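Local coordinates for protein D-glycerate 3-kinase (Cryptococcus neoformans var. grubii serotype A, PDB 6CKG) that probably phosphorylates D-glycerate at its 3-hydroxyl with ATP, as a P-loop kinase of the glycerate kinase family, at residues 260-265 and 318-323; 129-134 and 145-150; 196-201 and 219-224. All coordinates share one frame; numbering follows the deposited sequence.

Contact 1. Residues 260-265 and 318-323; sequences WTWRLQ and VNIKRE
Trp-262 reaches from helix 258-273 into the turn that links strands 313-318 and 324-329, and Arg-322 lies over one face of its indole. CG of Trp-262 is anti to the carbonyl carbon (chi1 -72°), and the ring carries NE1 to the turn. There NE1 donates a nearly straight hydrogen bond, 2.8 Å, to Ile-320 O, which sits in the ring plane. Beside it at the same edge, Asn-319 O lies 3.4 Å from CZ2. Farther along the ring, CH2 meets Val-318 CG2 at 3.8 Å.

The Arg-322 chain, extended from CG to NE, passes the indole in the opposite direction and stacks its guanidinium on the five-membered ring. The planes are 29° apart, and CZ stands 3.9 Å from the Trp-262 five-membered-ring centroid, an off-centre cation-pi contact. NH1 lies 3.2 Å from Trp-262 CD1. At the guanidinium edge, NH2 donates to Gln-265 OE1 (3.2 Å), although the amide and guanidinium planes stand steeply to each other, 78° apart. A water bridges Gln-265 NE2 and Ile-320 O, so that carbonyl accepts two bonds. At the margin, Ile-320 CD1 packs on Thr-261 CG2 at 4.0 Å.

Asn-319 to Arg-322 form a type I beta turn, which Asn-319 ties to Glu-323 through its side chain. Arg-322 NE hydrogen-bonds to Gly-57 O, and Trp-262 also touches Pro-55. Both lie in a stretch that fits the Walker A motif, consistent with helix and hairpin meeting beside the phosphate-binding loop of a P-loop kinase fold.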
loop_
_atom_site.group_PDB
_atom_site.type_symbol
_atom_site.label_atom_id
_atom_site.label_comp_id
_atom_site.label_asym_id
_atom_site.label_seq_id
_atom_site.Cartn_x
_atom_site.Cartn_y
_atom_site.Cartn_z
ATOM N N TRP A 260 -1.857 4.763 -15.388
ATOM C CA TRP A 260 -0.880 5.358 -16.298
ATOM C C TRP A 260 -1.089 6.861 -16.421
ATOM O O TRP A 260 -0.140 7.647 -16.327
ATOM C CB TRP A 260 -0.984 4.726 -17.690
ATOM C CG TRP A 260 -0.271 3.427 -17.905
ATOM C CD1 TRP A 260 1.080 3.237 -18.045
ATOM C CD2 TRP A 260 -0.876 2.137 -18.065
ATOM N NE1 TRP A 260 1.351 1.903 -18.255
ATOM C CE2 TRP A 260 0.169 1.207 -18.273
ATOM C CE3 TRP A 260 -2.198 1.675 -18.040
ATOM C CZ2 TRP A 260 -0.070 -0.156 -18.455
ATOM C CZ3 TRP A 260 -2.431 0.321 -18.220
ATOM C CH2 TRP A 260 -1.373 -0.577 -18.425
ATOM N N THR A 261 -2.333 7.271 -16.678
ATOM C CA THR A 261 -2.631 8.683 -16.881
ATOM C C THR A 261 -2.297 9.501 -15.635
ATOM O O THR A 261 -1.655 10.554 -15.723
ATOM C CB THR A 261 -4.103 8.843 -17.257
ATOM O OG1 THR A 261 -4.381 8.066 -18.429
ATOM C CG2 THR A 261 -4.437 10.311 -17.511
ATOM N N TRP A 262 -2.719 9.020 -14.463
ATOM C CA TRP A 262 -2.439 9.719 -13.212
ATOM C C TRP A 262 -0.939 9.818 -12.949
ATOM O O TRP A 262 -0.432 10.877 -12.562
ATOM C CB TRP A 262 -3.129 9.003 -12.054
ATOM C CG TRP A 262 -4.613 9.158 -12.026
ATOM C CD1 TRP A 262 -5.349 10.161 -12.587
ATOM C CD2 TRP A 262 -5.549 8.273 -11.395
ATOM N NE1 TRP A 262 -6.690 9.954 -12.342
ATOM C CE2 TRP A 262 -6.836 8.804 -11.610
ATOM C CE3 TRP A 262 -5.421 7.088 -10.665
ATOM C CZ2 TRP A 262 -7.991 8.186 -11.127
ATOM C CZ3 TRP A 262 -6.567 6.474 -10.187
ATOM C CH2 TRP A 262 -7.838 7.024 -10.426
ATOM N N ARG A 263 -0.207 8.717 -13.143
ATOM C CA ARG A 263 1.222 8.745 -12.848
ATOM C C ARG A 263 1.969 9.669 -13.799
ATOM O O ARG A 263 2.975 10.275 -13.410
ATOM C CB ARG A 263 1.803 7.333 -12.897
ATOM C CG ARG A 263 3.229 7.234 -12.358
ATOM C CD ARG A 263 3.326 7.758 -10.929
ATOM N NE ARG A 263 4.691 7.721 -10.410
ATOM C CZ ARG A 263 5.608 8.652 -10.653
ATOM N NH1 ARG A 263 5.306 9.696 -11.416
ATOM N NH2 ARG A 263 6.828 8.544 -10.139
ATOM N N LEU A 264 1.497 9.796 -15.043
ATOM C CA LEU A 264 2.060 10.791 -15.954
ATOM C C LEU A 264 1.766 12.208 -15.470
ATOM O O LEU A 264 2.657 13.065 -15.459
ATOM C CB LEU A 264 1.518 10.587 -17.369
ATOM C CG LEU A 264 2.384 9.724 -18.285
ATOM C CD1 LEU A 264 1.759 9.612 -19.667
ATOM C CD2 LEU A 264 3.785 10.305 -18.377
ATOM N N GLN A 265 0.514 12.480 -15.091
ATOM C CA GLN A 265 0.178 13.785 -14.519
ATOM C C GLN A 265 1.074 14.108 -13.335
ATOM O O GLN A 265 1.592 15.227 -13.215
ATOM C CB GLN A 265 -1.280 13.822 -14.059
ATOM C CG GLN A 265 -2.339 13.625 -15.126
ATOM C CD GLN A 265 -3.731 13.800 -14.545
ATOM O OE1 GLN A 265 -3.890 14.410 -13.487
ATOM N NE2 GLN A 265 -4.743 13.264 -15.226
ATOM N N VAL A 318 -13.722 5.929 -8.196
ATOM C CA VAL A 318 -13.436 7.280 -8.665
ATOM C C VAL A 318 -13.299 7.296 -10.186
ATOM O O VAL A 318 -12.920 6.298 -10.814
ATOM C CB VAL A 318 -12.164 7.843 -7.989
ATOM C CG1 VAL A 318 -12.359 7.935 -6.479
ATOM C CG2 VAL A 318 -10.965 6.977 -8.313
ATOM N N ASN A 319 -13.619 8.447 -10.785
ATOM C CA ASN A 319 -13.423 8.625 -12.215
ATOM C C ASN A 319 -12.017 9.174 -12.459
ATOM O O ASN A 319 -11.211 9.305 -11.534
ATOM C CB ASN A 319 -14.518 9.512 -12.822
ATOM C CG ASN A 319 -14.557 10.921 -12.231
ATOM O OD1 ASN A 319 -13.612 11.382 -11.589
ATOM N ND2 ASN A 319 -15.669 11.616 -12.463
ATOM N N ILE A 320 -11.712 9.508 -13.716
ATOM C CA ILE A 320 -10.352 9.908 -14.057
ATOM C C ILE A 320 -9.999 11.252 -13.438
ATOM O O ILE A 320 -8.817 11.536 -13.208
ATOM C CB ILE A 320 -10.153 9.920 -15.586
ATOM C CG1 ILE A 320 -8.657 9.962 -15.919
ATOM C CG2 ILE A 320 -10.899 11.090 -16.220
ATOM C CD1 ILE A 320 -8.276 9.165 -17.163
ATOM N N LYS A 321 -10.994 12.080 -13.135
ATOM C CA LYS A 321 -10.756 13.317 -12.409
ATOM C C LYS A 321 -10.699 13.104 -10.905
ATOM O O LYS A 321 -10.752 14.081 -10.153
ATOM C CB LYS A 321 -11.833 14.345 -12.754
ATOM C CG LYS A 321 -11.821 14.782 -14.213
ATOM C CD LYS A 321 -13.048 15.616 -14.533
ATOM C CE LYS A 321 -12.671 16.994 -15.029
ATOM N NZ LYS A 321 -13.891 17.801 -15.320
ATOM N N ARG A 322 -10.600 11.850 -10.465
ATOM C CA ARG A 322 -10.473 11.476 -9.058
ATOM C C ARG A 322 -11.704 11.846 -8.248
ATOM O O ARG A 322 -11.648 11.873 -7.018
ATOM C CB ARG A 322 -9.220 12.091 -8.425
ATOM C CG ARG A 322 -7.942 11.753 -9.167
ATOM C CD ARG A 322 -6.757 12.481 -8.558
ATOM N NE ARG A 322 -5.489 12.086 -9.173
ATOM C CZ ARG A 322 -4.966 12.669 -10.248
ATOM N NH1 ARG A 322 -3.803 12.246 -10.729
ATOM N NH2 ARG A 322 -5.603 13.676 -10.839
ATOM N N GLU A 323 -12.819 12.118 -8.917
ATOM C CA GLU A 323 -14.066 12.410 -8.227
ATOM C C GLU A 323 -14.763 11.112 -7.849
ATOM O O GLU A 323 -14.807 10.167 -8.636
ATOM C CB GLU A 323 -14.974 13.257 -9.115
ATOM C CG GLU A 323 -14.354 14.573 -9.531
ATOM C CD GLU A 323 -15.027 15.183 -10.744
ATOM O OE1 GLU A 323 -15.806 14.474 -11.420
ATOM O OE2 GLU A 323 -14.767 16.374 -11.021
HETATM O O HOH W 1 -7.626 13.877 -14.286
#

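Contact 2. Residues 129-134 and 145-150; sequences KSINDR and QRAQLP. With EDO (1,2-ethanediol), chain C.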
loop_
_atom_site.group_PDB
_atom_site.type_symbol
_atom_site.label_atom_id
_atom_site.label_comp_id
_atom_site.label_asym_id
_atom_site.label_seq_id
_atom_site.Cartn_x
_atom_site.Cartn_y
_atom_site.Cartn_z
ATOM N N LYS A 129 0.971 -1.555 17.747
ATOM C CA LYS A 129 -0.235 -2.182 18.283
ATOM C C LYS A 129 -0.166 -2.394 19.794
ATOM O O LYS A 129 -1.212 -2.522 20.429
ATOM C CB LYS A 129 -0.506 -3.497 17.552
ATOM C CG LYS A 129 -1.033 -3.288 16.128
ATOM C CD LYS A 129 -1.146 -4.590 15.350
ATOM C CE LYS A 129 -2.351 -5.411 15.764
ATOM N NZ LYS A 129 -3.546 -5.127 14.913
ATOM N N SER A 130 1.029 -2.421 20.383
ATOM C CA SER A 130 1.199 -2.499 21.826
ATOM C C SER A 130 1.471 -1.139 22.456
ATOM O O SER A 130 1.757 -1.066 23.659
ATOM C CB SER A 130 2.335 -3.463 22.173
ATOM O OG SER A 130 3.593 -2.917 21.810
ATOM N N ILE A 131 1.390 -0.057 21.680
ATOM C CA ILE A 131 1.855 1.236 22.187
ATOM C C ILE A 131 0.942 1.826 23.269
ATOM O O ILE A 131 1.374 2.719 24.012
ATOM C CB ILE A 131 2.036 2.209 21.003
ATOM C CG1 ILE A 131 3.068 3.288 21.333
ATOM C CG2 ILE A 131 0.696 2.834 20.592
ATOM C CD1 ILE A 131 3.591 3.990 20.093
ATOM N N ASN A 132 -0.298 1.350 23.408
ATOM C CA ASN A 132 -1.174 1.851 24.466
ATOM C C ASN A 132 -1.059 1.052 25.756
ATOM O O ASN A 132 -1.707 1.409 26.751
ATOM C CB ASN A 132 -2.637 1.854 24.008
ATOM C CG ASN A 132 -2.865 2.705 22.784
ATOM O OD1 ASN A 132 -2.123 3.650 22.529
ATOM N ND2 ASN A 132 -3.900 2.377 22.015
ATOM N N ASP A 133 -0.266 -0.018 25.765
ATOM C CA ASP A 133 -0.155 -0.860 26.947
ATOM C C ASP A 133 0.462 -0.079 28.093
ATOM O O ASP A 133 1.402 0.699 27.901
ATOM C CB ASP A 133 0.691 -2.097 26.663
ATOM C CG ASP A 133 -0.004 -3.088 25.761
ATOM O OD1 ASP A 133 -1.153 -2.823 25.341
ATOM O OD2 ASP A 133 0.610 -4.135 25.473
ATOM N N ARG A 134 -0.073 -0.291 29.290
ATOM C CA ARG A 134 0.454 0.351 30.487
ATOM C C ARG A 134 0.931 -0.701 31.480
ATOM O O ARG A 134 2.135 -0.874 31.683
ATOM C CB ARG A 134 -0.605 1.258 31.124
ATOM C CG ARG A 134 -1.073 2.382 30.209
ATOM C CD ARG A 134 -1.984 3.388 30.913
ATOM N NE ARG A 134 -3.249 2.811 31.370
ATOM C CZ ARG A 134 -4.366 3.515 31.546
ATOM N NH1 ARG A 134 -4.381 4.816 31.284
ATOM N NH2 ARG A 134 -5.475 2.921 31.970
ATOM N N GLN A 145 5.865 3.923 25.985
ATOM C CA GLN A 145 4.851 3.932 24.939
ATOM C C GLN A 145 5.351 4.679 23.706
ATOM O O GLN A 145 4.751 5.678 23.292
ATOM C CB GLN A 145 3.561 4.568 25.465
ATOM C CG GLN A 145 3.044 3.947 26.756
ATOM C CD GLN A 145 1.742 4.579 27.225
ATOM O OE1 GLN A 145 0.674 4.329 26.661
ATOM N NE2 GLN A 145 1.825 5.406 28.260
ATOM N N ARG A 146 6.449 4.207 23.112
ATOM C CA ARG A 146 7.084 4.894 21.996
ATOM C C ARG A 146 7.447 3.880 20.921
ATOM O O ARG A 146 7.579 2.682 21.184
ATOM C CB ARG A 146 8.330 5.680 22.450
ATOM C CG ARG A 146 8.009 6.842 23.403
ATOM C CD ARG A 146 9.248 7.567 23.910
ATOM N NE ARG A 146 9.886 8.374 22.874
ATOM C CZ ARG A 146 11.052 9.001 23.025
ATOM N NH1 ARG A 146 11.717 8.921 24.174
ATOM N NH2 ARG A 146 11.559 9.710 22.023
ATOM N N ALA A 147 7.574 4.375 19.692
ATOM C CA ALA A 147 8.036 3.576 18.570
ATOM C C ALA A 147 8.815 4.475 17.622
ATOM O O ALA A 147 8.692 5.702 17.655
ATOM C CB ALA A 147 6.875 2.901 17.840
ATOM N N GLN A 148 9.654 3.850 16.803
ATOM C CA GLN A 148 10.450 4.542 15.799
ATOM C C GLN A 148 10.135 3.937 14.439
ATOM O O GLN A 148 10.177 2.713 14.279
ATOM C CB GLN A 148 11.954 4.434 16.098
ATOM C CG GLN A 148 12.428 5.157 17.366
ATOM C CD GLN A 148 12.120 4.394 18.647
ATOM O OE1 GLN A 148 12.134 3.161 18.672
ATOM N NE2 GLN A 148 11.827 5.130 19.717
ATOM N N LEU A 149 9.810 4.787 13.471
ATOM C CA LEU A 149 9.474 4.270 12.156
ATOM C C LEU A 149 10.504 4.685 11.113
ATOM O O LEU A 149 11.071 5.780 11.188
ATOM C CB LEU A 149 8.085 4.753 11.721
ATOM C CG LEU A 149 6.971 4.413 12.718
ATOM C CD1 LEU A 149 5.640 4.969 12.262
ATOM C CD2 LEU A 149 6.870 2.909 12.934
ATOM N N PRO A 150 10.767 3.836 10.121
ATOM C CA PRO A 150 11.810 4.145 9.140
ATOM C C PRO A 150 11.328 5.159 8.115
ATOM O O PRO A 150 10.130 5.382 7.928
ATOM C CB PRO A 150 12.087 2.791 8.473
ATOM C CG PRO A 150 10.759 2.086 8.537
ATOM C CD PRO A 150 10.175 2.506 9.897
HETATM C C1 EDO C . 7.304 6.802 8.562
HETATM O O1 EDO C . 8.215 7.211 7.521
HETATM C C2 EDO C . 6.733 5.430 8.216
HETATM O O2 EDO C . 6.002 5.529 6.986
#
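1,2-Ethanediol O1 donates a 2.7 Å hydrogen bond to Pro-150 O, at the far end of a strand whose start, Gln-145 to Ala-147, packs on Ile-131. The diol, probably from the crystallisation liquor, also binds Asp-86 and Ser-83, and its C2 rests 3.8 Å from Leu-149 CB.

Between the two segments no hydrogen bond is clear, and the meeting is mostly side-chain carbon against backbone carbonyl oxygen. Ile-131 follows helix 118-129 within a type I beta turn, Ser-130 to Asp-133, closed by Asp-133 N to Ser-130 O at 3.1 Å. From there residues 131-134 run roughly antiparallel to 145-147. CG1 of Ile-131, anti to its backbone N (chi1 -154°), comes 3.5 Å from Gln-145 O. One atom further out, CD1 touches Ala-147 CB at 4.1 Å. In return the Gln-145 chain, extended beyond CG, lies against the turn: CB is 3.2 Å from Ile-131 O, and CG is 3.8 Å from Asp-133 O.

Asn-132 ties the turn to the rest of the chain, its OD1 accepting from Ile-174 N and its ND2 donating to Cys-45 O. The strand itself is the first arm of a two-stranded hairpin: Gln-145, Ala-147 and Leu-149 make backbone bonds to Gly-172, Val-170 and Val-168, while the Leu-149 side chain packs on Cys-124 and so sets the hairpin against helix 118-129. The chemistry implies a join that rests chiefly on Ile-131 and the aliphatic part of Gln-145, with Ala-147 adding a smaller contact; the clear hydrogen bonds of Asn-132 and of the strand go to other parts of the chain.

Contact 3. Residues 196-201 and 219-224; sequences EKYAEA and TILLYS
Helix 191-204 runs past the 3-10 segment 219-222, Tyr-198 and Ala-201 drawing near Ile-220 and Leu-221, with the CA atoms of Tyr-198 and Ile-220 6.9 Å apart. Ala-201 CB meets two methyl groups of the 3-10 segment. Leu-221 CD2 comes within 3.8 Å of it, and Ile-220 CD1 within 3.9 Å. CG1 of Ile-220 stands between its own backbone N and carbonyl carbon (chi1 58°), and CD1, beyond it, rests against the helix backbone, 3.8 Å from Lys-197 O. The other Leu-221 branch, CD1, lies 3.7 Å from Ala-201 O.

Tyr-198 flanks this cluster. Leu-221 CD2 sits over one face of its ring, 4.3 Å above the plane and displaced toward the rim. At the ring edge, CE2 approaches Tyr-223 O at 3.6 Å, with Ile-220 O also near the ring plane. Leu-228 and Arg-225 of the following helix touch the same side chain.

Just beyond, Ser-224 N-caps helix 225-236, its OG accepting from Thr-227 N. Lys-197 NZ turns instead to Leu-297 O of helix 281-298, and the side chain of Leu-297 also meets Ile-220. With no hydrogen bond between the two segments, adhesion here is by van der Waals contact of methyl groups with a helix surface and an aromatic face.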
loop_
_atom_site.group_PDB
_atom_site.type_symbol
_atom_site.label_atom_id
_atom_site.label_comp_id
_atom_site.label_asym_id
_atom_site.label_seq_id
_atom_site.Cartn_x
_atom_site.Cartn_y
_atom_site.Cartn_z
ATOM N N GLU A 196 -4.304 -19.650 -14.675
ATOM C CA GLU A 196 -5.594 -19.401 -15.307
ATOM C C GLU A 196 -5.665 -17.980 -15.851
ATOM O O GLU A 196 -6.051 -17.763 -17.007
ATOM C CB GLU A 196 -6.699 -19.666 -14.293
ATOM C CG GLU A 196 -8.081 -19.417 -14.764
ATOM C CD GLU A 196 -9.054 -19.706 -13.653
ATOM O OE1 GLU A 196 -9.133 -20.879 -13.241
ATOM O OE2 GLU A 196 -9.684 -18.755 -13.155
ATOM N N LYS A 197 -5.235 -17.007 -15.041
ATOM C CA LYS A 197 -5.233 -15.611 -15.470
ATOM C C LYS A 197 -4.237 -15.366 -16.592
ATOM O O LYS A 197 -4.545 -14.645 -17.551
ATOM C CB LYS A 197 -4.934 -14.693 -14.275
ATOM C CG LYS A 197 -6.027 -14.687 -13.208
ATOM C CD LYS A 197 -5.744 -13.596 -12.148
ATOM C CE LYS A 197 -6.843 -13.520 -11.109
ATOM N NZ LYS A 197 -6.617 -12.340 -10.203
ATOM N N TYR A 198 -3.043 -15.963 -16.506
ATOM C CA TYR A 198 -2.061 -15.793 -17.578
ATOM C C TYR A 198 -2.583 -16.344 -18.902
ATOM O O TYR A 198 -2.476 -15.686 -19.946
ATOM C CB TYR A 198 -0.737 -16.461 -17.192
ATOM C CG TYR A 198 0.349 -16.258 -18.202
ATOM C CD1 TYR A 198 0.513 -17.151 -19.267
ATOM C CD2 TYR A 198 1.237 -15.191 -18.096
ATOM C CE1 TYR A 198 1.512 -16.973 -20.200
ATOM C CE2 TYR A 198 2.253 -15.011 -19.041
ATOM C CZ TYR A 198 2.375 -15.902 -20.083
ATOM O OH TYR A 198 3.368 -15.737 -21.018
ATOM N N ALA A 199 -3.132 -17.564 -18.887
ATOM C CA ALA A 199 -3.655 -18.151 -20.120
ATOM C C ALA A 199 -4.828 -17.350 -20.663
ATOM O O ALA A 199 -4.979 -17.205 -21.883
ATOM C CB ALA A 199 -4.087 -19.598 -19.889
ATOM N N GLU A 200 -5.689 -16.843 -19.775
ATOM C CA GLU A 200 -6.846 -16.080 -20.237
ATOM C C GLU A 200 -6.395 -14.824 -20.977
ATOM O O GLU A 200 -6.891 -14.516 -22.068
ATOM C CB GLU A 200 -7.749 -15.730 -19.051
ATOM C CG GLU A 200 -8.827 -14.693 -19.351
ATOM C CD GLU A 200 -9.874 -15.201 -20.329
ATOM O OE1 GLU A 200 -9.992 -16.429 -20.512
ATOM O OE2 GLU A 200 -10.579 -14.366 -20.927
ATOM N N ALA A 201 -5.432 -14.103 -20.401
ATOM C CA ALA A 201 -4.878 -12.911 -21.036
ATOM C C ALA A 201 -4.391 -13.212 -22.440
ATOM O O ALA A 201 -4.607 -12.428 -23.370
ATOM C CB ALA A 201 -3.724 -12.366 -20.190
ATOM N N THR A 219 -0.633 -6.357 -18.942
ATOM C CA THR A 219 0.807 -6.249 -18.735
ATOM C C THR A 219 1.433 -7.550 -18.246
ATOM O O THR A 219 2.651 -7.713 -18.370
ATOM C CB THR A 219 1.125 -5.125 -17.756
ATOM O OG1 THR A 219 0.548 -5.425 -16.482
ATOM C CG2 THR A 219 0.571 -3.809 -18.268
ATOM N N ILE A 220 0.650 -8.483 -17.698
ATOM C CA ILE A 220 1.260 -9.741 -17.276
ATOM C C ILE A 220 1.879 -10.456 -18.468
ATOM O O ILE A 220 2.846 -11.206 -18.308
ATOM C CB ILE A 220 0.252 -10.654 -16.541
ATOM C CG1 ILE A 220 -0.952 -10.975 -17.415
ATOM C CG2 ILE A 220 -0.176 -10.015 -15.216
ATOM C CD1 ILE A 220 -1.918 -12.000 -16.779
ATOM N N LEU A 221 1.357 -10.218 -19.679
ATOM C CA LEU A 221 1.927 -10.834 -20.876
ATOM C C LEU A 221 3.308 -10.289 -21.208
ATOM O O LEU A 221 3.975 -10.851 -22.079
ATOM C CB LEU A 221 1.007 -10.638 -22.081
ATOM C CG LEU A 221 -0.375 -11.308 -22.015
ATOM C CD1 LEU A 221 -1.141 -11.075 -23.294
ATOM C CD2 LEU A 221 -0.241 -12.805 -21.754
ATOM N N LEU A 222 3.748 -9.206 -20.553
ATOM C CA LEU A 222 5.111 -8.726 -20.751
ATOM C C LEU A 222 6.142 -9.573 -20.019
ATOM O O LEU A 222 7.342 -9.397 -20.248
ATOM C CB LEU A 222 5.236 -7.267 -20.290
ATOM C CG LEU A 222 4.439 -6.206 -21.056
ATOM C CD1 LEU A 222 4.390 -4.918 -20.255
ATOM C CD2 LEU A 222 5.041 -5.962 -22.442
ATOM N N TYR A 223 5.708 -10.493 -19.163
ATOM C CA TYR A 223 6.596 -11.188 -18.245
ATOM C C TYR A 223 6.435 -12.694 -18.396
ATOM O O TYR A 223 5.370 -13.185 -18.780
ATOM C CB TYR A 223 6.304 -10.737 -16.797
ATOM C CG TYR A 223 6.559 -9.256 -16.628
ATOM C CD1 TYR A 223 7.857 -8.767 -16.480
ATOM C CD2 TYR A 223 5.509 -8.340 -16.660
ATOM C CE1 TYR A 223 8.101 -7.403 -16.359
ATOM C CE2 TYR A 223 5.743 -6.980 -16.531
ATOM C CZ TYR A 223 7.031 -6.522 -16.377
ATOM O OH TYR A 223 7.243 -5.174 -16.255
ATOM N N SER A 224 7.497 -13.423 -18.071
ATOM C CA SER A 224 7.422 -14.874 -18.085
ATOM C C SER A 224 6.554 -15.369 -16.935
ATOM O O SER A 224 6.374 -14.693 -15.918
ATOM C CB SER A 224 8.813 -15.495 -17.961
ATOM O OG SER A 224 9.344 -15.204 -16.674
#

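How the contacts relate
Contact 3 closes before contact 1 opens, yet the two touch: Trp-260 CZ2, on the helix of contact 1, packs on Thr-219 CG2 of contact 3 at 3.7 Å, although their centres are 25 Å apart. Helix 281-298 ties them further, since Trp-260 and Thr-219 both touch Met-292. Contact 2 stands alone. Its centre is 36 Å from that of contact 1 and 42 Å from that of contact 3, on the opposite side of the chain's centre from both; its nearest atoms stay about 19 Å from contact 1 and about 26 Å from contact 3. Of the three, contact 1 borders the probable phosphate-binding loop, whereas the ethanediol accompanies contact 2.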